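Local coordinates for hyaluronidase (Streptomyces koganeiensis, PDB 4UFQ) that degrades hyaluronan as a bacterial hyaluronidase, probably by cutting at its N-acetylglucosamine linkages, at the interface of chains A and B. Numbering follows the deposited sequence. Chains: chain A/B, Hyaluronidase.

Contact 1: the interface of chains A and B. Residues chain A 195, 204, 214; chain B 197, 200-202, 215-216.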
loop_
_atom_site.group_PDB
_atom_site.type_symbol
_atom_site.label_atom_id
_atom_site.label_comp_id
_atom_site.label_asym_id
_atom_site.label_seq_id
_atom_site.Cartn_x
_atom_site.Cartn_y
_atom_site.Cartn_z
ATOM N N LEU A 195 -8.348 -2.110 29.811
ATOM C CA LEU A 195 -7.540 -1.095 30.461
ATOM C C LEU A 195 -7.998 0.232 29.902
ATOM O O LEU A 195 -8.120 0.383 28.675
ATOM C CB LEU A 195 -6.062 -1.321 30.128
ATOM C CG LEU A 195 -5.030 -0.425 30.815
ATOM C CD1 LEU A 195 -4.948 -0.700 32.323
ATOM C CD2 LEU A 195 -3.651 -0.596 30.176
ATOM N N TRP A 204 -8.703 -0.884 35.422
ATOM C CA TRP A 204 -8.849 -2.182 34.758
ATOM C C TRP A 204 -10.178 -2.790 35.126
ATOM O O TRP A 204 -10.538 -2.884 36.312
ATOM C CB TRP A 204 -7.779 -3.158 35.238
ATOM C CG TRP A 204 -7.827 -4.610 34.749
ATOM C CD1 TRP A 204 -8.183 -5.711 35.477
ATOM C CD2 TRP A 204 -7.386 -5.102 33.474
ATOM N NE1 TRP A 204 -8.007 -6.842 34.735
ATOM C CE2 TRP A 204 -7.520 -6.500 33.498
ATOM C CE3 TRP A 204 -6.919 -4.492 32.313
ATOM C CZ2 TRP A 204 -7.161 -7.300 32.419
ATOM C CZ3 TRP A 204 -6.572 -5.284 31.245
ATOM C CH2 TRP A 204 -6.722 -6.665 31.293
ATOM N N ILE A 214 -6.208 1.539 39.331
ATOM C CA ILE A 214 -4.815 1.178 39.527
ATOM C C ILE A 214 -3.954 2.355 39.953
ATOM O O ILE A 214 -3.088 2.198 40.821
ATOM C CB ILE A 214 -4.253 0.585 38.215
ATOM C CG1 ILE A 214 -4.992 -0.714 37.898
ATOM C CG2 ILE A 214 -2.749 0.380 38.308
ATOM C CD1 ILE A 214 -4.785 -1.150 36.448
ATOM N N ALA B 197 -2.437 -10.200 30.507
ATOM C CA ALA B 197 -3.576 -10.702 31.250
ATOM C C ALA B 197 -3.445 -12.200 31.490
ATOM O O ALA B 197 -2.926 -12.949 30.658
ATOM C CB ALA B 197 -4.913 -10.362 30.533
ATOM N N GLY B 200 -7.941 -13.351 33.595
ATOM C CA GLY B 200 -8.770 -12.152 33.698
ATOM C C GLY B 200 -8.150 -11.011 34.496
ATOM O O GLY B 200 -8.687 -9.909 34.528
ATOM N N ALA B 201 -7.023 -11.280 35.152
ATOM C CA ALA B 201 -6.282 -10.289 35.949
ATOM C C ALA B 201 -5.214 -9.626 35.091
ATOM O O ALA B 201 -4.805 -10.186 34.058
ATOM C CB ALA B 201 -5.645 -10.973 37.136
ATOM N N LEU B 202 -4.748 -8.451 35.511
ATOM C CA LEU B 202 -3.686 -7.725 34.829
ATOM C C LEU B 202 -2.389 -7.881 35.623
ATOM O O LEU B 202 -2.373 -7.646 36.850
ATOM C CB LEU B 202 -4.077 -6.242 34.702
ATOM C CG LEU B 202 -3.082 -5.375 33.931
ATOM C CD1 LEU B 202 -3.032 -5.755 32.454
ATOM C CD2 LEU B 202 -3.471 -3.891 34.118
ATOM N N ALA B 215 -4.208 -5.939 39.081
ATOM C CA ALA B 215 -5.645 -5.812 39.309
ATOM C C ALA B 215 -6.312 -7.133 39.051
ATOM O O ALA B 215 -5.935 -7.847 38.134
ATOM C CB ALA B 215 -6.253 -4.751 38.427
ATOM N N PRO B 216 -7.349 -7.456 39.828
ATOM C CA PRO B 216 -7.980 -8.779 39.693
ATOM C C PRO B 216 -8.982 -8.904 38.551
ATOM O O PRO B 216 -9.477 -7.919 38.000
ATOM C CB PRO B 216 -8.708 -8.951 41.030
ATOM C CG PRO B 216 -9.012 -7.559 41.474
ATOM C CD PRO B 216 -7.861 -6.714 40.987
HETATM O O HOH W 1 -9.982 -5.253 38.429
#

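Contact 2: the interface of chains A and B. Residues chain A 32, 37-39; chain B 25-27.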
loop_
_atom_site.group_PDB
_atom_site.type_symbol
_atom_site.label_atom_id
_atom_site.label_comp_id
_atom_site.label_asym_id
_atom_site.label_seq_id
_atom_site.Cartn_x
_atom_site.Cartn_y
_atom_site.Cartn_z
ATOM N N THR A 32 -10.345 -1.765 -29.470
ATOM C CA THR A 32 -10.799 -3.109 -29.780
ATOM C C THR A 32 -12.143 -3.338 -29.102
ATOM O O THR A 32 -12.323 -2.972 -27.938
ATOM C CB THR A 32 -9.781 -4.177 -29.287
ATOM O OG1 THR A 32 -8.622 -4.180 -30.138
ATOM C CG2 THR A 32 -10.390 -5.582 -29.274
ATOM N N ASN A 37 -10.382 -11.027 -27.555
ATOM C CA ASN A 37 -9.105 -10.373 -27.824
ATOM C C ASN A 37 -8.853 -9.205 -26.888
ATOM O O ASN A 37 -9.769 -8.436 -26.616
ATOM C CB ASN A 37 -9.071 -9.826 -29.249
ATOM C CG ASN A 37 -8.968 -10.914 -30.289
ATOM O OD1 ASN A 37 -9.776 -10.975 -31.217
ATOM N ND2 ASN A 37 -7.968 -11.777 -30.145
ATOM N N HIS A 38 -7.614 -9.062 -26.420
ATOM C CA HIS A 38 -7.193 -7.841 -25.731
ATOM C C HIS A 38 -7.142 -6.713 -26.752
ATOM O O HIS A 38 -7.154 -6.974 -27.955
ATOM C CB HIS A 38 -5.792 -7.977 -25.125
ATOM C CG HIS A 38 -5.595 -9.188 -24.266
ATOM N ND1 HIS A 38 -6.409 -9.490 -23.197
ATOM C CD2 HIS A 38 -4.645 -10.151 -24.299
ATOM C CE1 HIS A 38 -5.986 -10.604 -22.624
ATOM N NE2 HIS A 38 -4.913 -11.020 -23.269
ATOM N N ALA A 39 -7.049 -5.467 -26.299
ATOM C CA ALA A 39 -6.879 -4.357 -27.240
ATOM C C ALA A 39 -5.422 -4.217 -27.643
ATOM O O ALA A 39 -5.112 -3.873 -28.799
ATOM C CB ALA A 39 -7.407 -3.058 -26.662
ATOM N N LEU B 25 -10.427 -7.212 -33.949
ATOM C CA LEU B 25 -9.200 -7.945 -33.685
ATOM C C LEU B 25 -8.513 -7.277 -32.517
ATOM O O LEU B 25 -8.927 -6.204 -32.080
ATOM C CB LEU B 25 -8.257 -7.879 -34.886
ATOM C CG LEU B 25 -8.818 -8.301 -36.243
ATOM C CD1 LEU B 25 -7.716 -8.226 -37.282
ATOM C CD2 LEU B 25 -9.406 -9.695 -36.158
ATOM N N GLU B 26 -7.457 -7.900 -32.015
ATOM C CA GLU B 26 -6.559 -7.187 -31.129
ATOM C C GLU B 26 -5.915 -6.072 -31.941
ATOM O O GLU B 26 -5.323 -6.330 -32.991
ATOM C CB GLU B 26 -5.492 -8.112 -30.547
ATOM C CG GLU B 26 -4.427 -7.370 -29.739
ATOM C CD GLU B 26 -3.506 -8.306 -28.994
ATOM O OE1 GLU B 26 -2.991 -9.255 -29.622
ATOM O OE2 GLU B 26 -3.307 -8.096 -27.776
ATOM N N ALA B 27 -6.037 -4.836 -31.464
ATOM C CA ALA B 27 -5.590 -3.675 -32.226
ATOM C C ALA B 27 -4.070 -3.612 -32.354
ATOM O O ALA B 27 -3.552 -3.135 -33.367
ATOM C CB ALA B 27 -6.134 -2.385 -31.611
#

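Contact 3: the interface of chains A and B. Residues chain A 118-121; chain B 105-107.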
loop_
_atom_site.group_PDB
_atom_site.type_symbol
_atom_site.label_atom_id
_atom_site.label_comp_id
_atom_site.label_asym_id
_atom_site.label_seq_id
_atom_site.Cartn_x
_atom_site.Cartn_y
_atom_site.Cartn_z
ATOM N N PRO A 118 -17.992 5.975 0.686
ATOM C CA PRO A 118 -17.084 4.912 1.125
ATOM C C PRO A 118 -17.379 3.559 0.473
ATOM O O PRO A 118 -18.539 3.193 0.250
ATOM C CB PRO A 118 -17.321 4.852 2.640
ATOM C CG PRO A 118 -18.687 5.416 2.837
ATOM C CD PRO A 118 -18.851 6.461 1.779
ATOM N N THR A 119 -16.320 2.819 0.164
ATOM C CA THR A 119 -16.485 1.455 -0.288
ATOM C C THR A 119 -16.746 0.555 0.910
ATOM O O THR A 119 -16.372 0.868 2.048
ATOM C CB THR A 119 -15.248 0.917 -1.021
ATOM O OG1 THR A 119 -15.525 -0.415 -1.474
ATOM C CG2 THR A 119 -14.005 0.891 -0.132
ATOM N N LYS A 120 -17.373 -0.583 0.647
ATOM C CA LYS A 120 -17.575 -1.579 1.685
ATOM C C LYS A 120 -16.437 -2.602 1.705
ATOM O O LYS A 120 -16.332 -3.397 2.637
ATOM C CB LYS A 120 -18.945 -2.244 1.522
ATOM C CG LYS A 120 -20.089 -1.268 1.776
ATOM C CD LYS A 120 -21.446 -1.835 1.400
ATOM C CE LYS A 120 -22.559 -0.840 1.714
ATOM N NZ LYS A 120 -22.341 0.487 1.061
ATOM N N GLY A 121 -15.566 -2.561 0.698
ATOM C CA GLY A 121 -14.422 -3.463 0.647
ATOM C C GLY A 121 -13.170 -3.034 1.405
ATOM O O GLY A 121 -13.052 -1.893 1.858
ATOM N N THR B 105 -20.408 0.648 -3.986
ATOM C CA THR B 105 -19.334 -0.270 -4.353
ATOM C C THR B 105 -18.797 -1.064 -3.153
ATOM O O THR B 105 -18.834 -0.601 -1.999
ATOM C CB THR B 105 -18.183 0.476 -5.046
ATOM O OG1 THR B 105 -17.221 -0.470 -5.511
ATOM C CG2 THR B 105 -17.493 1.453 -4.100
ATOM N N ALA B 106 -18.307 -2.268 -3.439
ATOM C CA ALA B 106 -17.657 -3.105 -2.428
ATOM C C ALA B 106 -16.241 -3.465 -2.883
ATOM O O ALA B 106 -15.583 -4.336 -2.299
ATOM C CB ALA B 106 -18.485 -4.361 -2.165
ATOM N N ALA B 107 -15.774 -2.792 -3.937
ATOM C CA ALA B 107 -14.422 -2.993 -4.446
ATOM C C ALA B 107 -13.342 -2.669 -3.424
ATOM O O ALA B 107 -13.470 -1.746 -2.622
ATOM C CB ALA B 107 -14.206 -2.152 -5.690
HETATM O O HOH W 2 -20.280 1.401 -0.699
#

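Contact 1: the interface of chains A and B
The indole of A:Trp204 lies flat against B:Leu202. B:Leu202 CB sits over one face, 3.8 Å from the centroid of the A:Trp204 six-membered ring, a CH-pi contact. Its methyl CD1 reaches the benzo end at A:Trp204 CZ3, also 3.8 Å away. The ring's edge is polar on the pyrrole side. There the indole N-H, A:Trp204 NE1, donates to the backbone O of B:Gly200 at 3.1 Å, with 149° at the hydrogen. The acceptor lies nearly in the indole plane, and the donor is tilted 19° from the carbonyl plane. B:Pro216 O also lies at this edge, near CD1. A water joins it to A:Trp204 O. A:Leu195 CB lies in plane at the edge too. B:Ala215 CB packs against A:Trp204 CD1 and CB. A chi1 of -177° at B:Leu202 swings CG away from the backbone N, and the branch beyond sends B:Leu202 CD2 across to A:Ile214 CD1 at 3.8 Å. A:Leu195 CD1 meets the same methyl. Replacing A:Trp204 by alanine is likely to leave B:Leu202 without its flat partner and B:Gly200 O without its indole donor. The patch appears to tie the C-terminal strands of two subunits together in the deposited trimer, through an apolar core with a polar rim.

Contact 2: the interface of chains A and B
A:Thr32 and B:Leu25 make the central polar contact of a patch built mainly from loops. It lies towards the N-terminal end and appears to help hold chains A and B together. The hydroxyl OG1 of A:Thr32 donates to the backbone O of B:Leu25 at 2.8 Å. It approaches in the carbonyl plane, with a C=O...donor angle of 146°. The amide N of B:Ala27 gives A:Thr32 OG1 a weak, bent bond of 3.0 Å. OG1 thus sits between a carbonyl and an amide of one short chain B segment. A chi1 of -74° turns OG1 to the B:Leu25 carbonyl, with CG2 also near that oxygen. B:Ala27 CB also comes near A:Thr32 OG1, at 3.4 Å.

B:Glu26 lies between these two chain B residues and packs on the neighbouring chain A loop. Its backbone runs past A:Asn37, whose CB is 3.7 Å from B:Glu26 N. The CG of B:Glu26 is anti to the backbone N (chi1 173°). This carries the extended side chain alongside A:His38, past its backbone O and towards its CB. The contact here is with the backbone and CB of A:His38, not with its imidazole.

Further out, A:Thr32 ends strand 28-32, while A:Asn37 and A:His38 lie in the loop that leads to strand 40-44. The end of the strand and the following loop both reach the same chain B segment. At the outer end, the carboxylate OE2 of B:Glu26 lies 3.6 Å from A:His38 CB.

Contact 3: the interface of chains A and B
A:Thr119 and B:Thr105 meet where two loops touch, in a protein of the phage-type hyaluronidase (HylP) family. The close part is centred on the A:Thr119 hydroxyl. A:Thr119 OG1 donates to the backbone O of B:Ala107 at 2.7 Å. It also makes a weak approach to B:Thr105 O. From its own chain, A:Thr119 OG1 accepts a hydrogen bond from the amide N of A:Gly121 at 3.1 Å, nearly straight. The hydroxyl is therefore held by both subunits and its rotation is probably fixed. OG1 is anti to the backbone N (chi1 -178°), which turns it towards B:Ala107. The amide N of A:Lys120 donates to B:Thr105 O at 3.0 Å, with 161° at the hydrogen. B:Thr105 CG2 packs against A:Thr119 CB at 3.8 Å. On the chain B side, B:Thr105 OG1 accepts a hydrogen bond from the amide N of B:Ala107 at 3.2 Å and braces the turn.

The looser side is built on water. One water bonds to A:Pro118 O and to B:Thr105 O, which thus takes both this water and the A:Lys120 amide. The same water lies 2.9 Å from the side-chain amine nitrogen NZ of A:Lys120. The lysine chain bends at its end (chi4 55°) and brings NZ back to this water.

Contact 2 and contact 3 are about 30 Å apart between the centres of their C-alpha atoms. Contact 3 and contact 1 are about 39 Å apart, and contact 1 and contact 2 about 65 Å. The contacts share no residues. They run along the chain from N-terminal to C-terminal, contact 2 first, then contact 3, then contact 1. The two subunits thus touch at points spread along much of the chain. Contacts 2 and 3 join mainly loops, largely through backbone groups and threonine hydroxyls, while contact 1 joins mainly strands through apolar packing. The deposited assembly holds three copies, consistent with an intertwined elongated trimer.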